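Local coordinates for protein esterase (Sinorhizobium meliloti 1021, PDB 4TX1) that is an SGNH-family carbohydrate acetylesterase that hydrolyses ester bonds, probably with arylesterase-type activity, at residues V96-S101 and S145-C150. Numbering follows the deposited sequence.
Sequences VFMLGS and SPPPLC
The puckered ring of P146 is the roughly flat group between V96-S101 and S145-C150. M98 lies over one face, its CG 3.9 Å from P146 CA. At the CB-CG edge, near the ring plane, stands S101 OG, 3.6 Å from P146 CB; by the CD corner, obliquely on the methionine's side, comes L99 O, 3.7 Å from P146 CD. L23, L171 and Y175 also touch the ring, and Y175 OH hydrogen-bonds L99 O. M98 CG is anti to the backbone N (chi1 -167°), which carries the chain out to the proline; SD goes on to P147 CD at 4.3 Å. The methionine contacts are apolar; a water makes the polar link, accepting from S101 OG at 2.7 Å and donating to P147 O at 2.8 Å. L149 CD2 approaches the same hydroxyl. G100, at phi 139°, has a backbone suited to glycine. Here the loops leaving the C-terminal ends of neighbouring parallel strands 94-98 and 140-145 meet, as expected of the SGNH-hydrolase alpha/beta fold. G100 and S101 begin a Gly-x-Asn-Asp sequence, the family's block III, whose Asn helps form the oxyanion hole in relatives; the S101 side chain is close to, but not in contact with, the probable S22-H202-D199 triad.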
loop_
_atom_site.group_PDB
_atom_site.type_symbol
_atom_site.label_atom_id
_atom_site.label_comp_id
_atom_site.label_asym_id
_atom_site.label_seq_id
_atom_site.Cartn_x
_atom_site.Cartn_y
_atom_site.Cartn_z
ATOM N N VAL A 96 12.439 3.600 23.920
ATOM C CA VAL A 96 13.858 3.332 23.698
ATOM C C VAL A 96 14.066 2.742 22.296
ATOM O O VAL A 96 13.533 1.650 22.042
ATOM C CB VAL A 96 14.404 2.313 24.744
ATOM C CG1 VAL A 96 15.951 2.145 24.558
ATOM C CG2 VAL A 96 14.007 2.859 26.154
ATOM N N PHE A 97 14.818 3.423 21.453
ATOM C CA PHE A 97 15.124 2.948 20.100
ATOM C C PHE A 97 16.505 2.315 20.080
ATOM O O PHE A 97 17.485 2.888 20.579
ATOM C CB PHE A 97 15.130 4.061 19.092
ATOM C CG PHE A 97 13.760 4.682 18.836
ATOM C CD1 PHE A 97 12.758 3.918 18.269
ATOM C CD2 PHE A 97 13.480 5.998 19.113
ATOM C CE1 PHE A 97 11.550 4.443 17.988
ATOM C CE2 PHE A 97 12.274 6.584 18.809
ATOM C CZ PHE A 97 11.256 5.778 18.298
ATOM N N MET A 98 16.573 1.132 19.511
ATOM C CA MET A 98 17.878 0.616 19.117
ATOM C C MET A 98 17.833 0.032 17.704
ATOM O O MET A 98 17.505 -1.165 17.489
ATOM C CB MET A 98 18.476 -0.379 20.159
ATOM C CG MET A 98 19.945 -0.630 19.844
ATOM S SD MET A 98 20.876 -1.541 21.112
ATOM C CE MET A 98 20.298 -3.194 20.758
ATOM N N LEU A 99 18.100 0.884 16.723
ATOM C CA LEU A 99 18.009 0.524 15.321
ATOM C C LEU A 99 19.146 1.150 14.576
ATOM O O LEU A 99 19.733 2.137 15.031
ATOM C CB LEU A 99 16.645 0.973 14.731
ATOM C CG LEU A 99 15.401 0.268 15.190
ATOM C CD1 LEU A 99 14.123 1.001 14.656
ATOM C CD2 LEU A 99 15.433 -1.179 14.735
ATOM N N GLY A 100 19.466 0.553 13.435
ATOM C CA GLY A 100 20.457 1.004 12.470
ATOM C C GLY A 100 21.320 -0.079 11.881
ATOM O O GLY A 100 21.932 0.142 10.827
ATOM N N SER A 101 21.458 -1.225 12.558
ATOM C CA SER A 101 22.268 -2.315 12.021
ATOM C C SER A 101 21.802 -2.770 10.644
ATOM O O SER A 101 22.606 -2.949 9.746
ATOM C CB SER A 101 22.285 -3.486 13.014
ATOM O OG SER A 101 22.938 -3.135 14.255
ATOM N N SER A 145 22.575 3.809 20.147
ATOM C CA SER A 145 23.340 3.400 18.988
ATOM C C SER A 145 23.677 1.883 19.234
ATOM O O SER A 145 24.100 1.485 20.357
ATOM C CB SER A 145 24.586 4.233 18.686
ATOM O OG SER A 145 25.386 4.199 19.889
ATOM N N PRO A 146 23.423 1.027 18.222
ATOM C CA PRO A 146 23.625 -0.382 18.459
ATOM C C PRO A 146 25.181 -0.634 18.483
ATOM O O PRO A 146 25.972 0.118 17.895
ATOM C CB PRO A 146 23.031 -1.068 17.210
ATOM C CG PRO A 146 23.127 0.008 16.145
ATOM C CD PRO A 146 22.832 1.305 16.902
ATOM N N PRO A 147 25.582 -1.736 19.135
ATOM C CA PRO A 147 27.000 -2.108 19.023
ATOM C C PRO A 147 27.412 -2.284 17.603
ATOM O O PRO A 147 26.683 -2.879 16.772
ATOM C CB PRO A 147 27.076 -3.398 19.836
ATOM C CG PRO A 147 25.971 -3.347 20.765
ATOM C CD PRO A 147 24.865 -2.635 20.040
ATOM N N PRO A 148 28.526 -1.674 17.204
ATOM C CA PRO A 148 28.873 -1.701 15.824
ATOM C C PRO A 148 29.299 -3.051 15.228
ATOM O O PRO A 148 29.695 -3.956 15.954
ATOM C CB PRO A 148 30.011 -0.719 15.687
ATOM C CG PRO A 148 30.449 -0.466 17.057
ATOM C CD PRO A 148 29.401 -0.812 18.014
ATOM N N LEU A 149 29.170 -3.168 13.919
ATOM C CA LEU A 149 29.442 -4.380 13.200
ATOM C C LEU A 149 30.932 -4.701 13.318
ATOM O O LEU A 149 31.764 -3.758 13.478
ATOM C CB LEU A 149 29.093 -4.408 11.711
ATOM C CG LEU A 149 27.680 -4.036 11.192
ATOM C CD1 LEU A 149 27.288 -4.887 10.036
ATOM C CD2 LEU A 149 26.681 -3.824 12.260
ATOM N N CYS A 150 31.227 -5.986 13.306
ATOM C CA CYS A 150 32.646 -6.436 13.221
ATOM C C CYS A 150 32.882 -7.289 11.996
ATOM O O CYS A 150 31.953 -7.742 11.330
ATOM C CB CYS A 150 33.069 -7.144 14.519
ATOM S SG CYS A 150 32.258 -8.715 14.791
HETATM O O HOH W 1 25.050 -4.545 15.157
#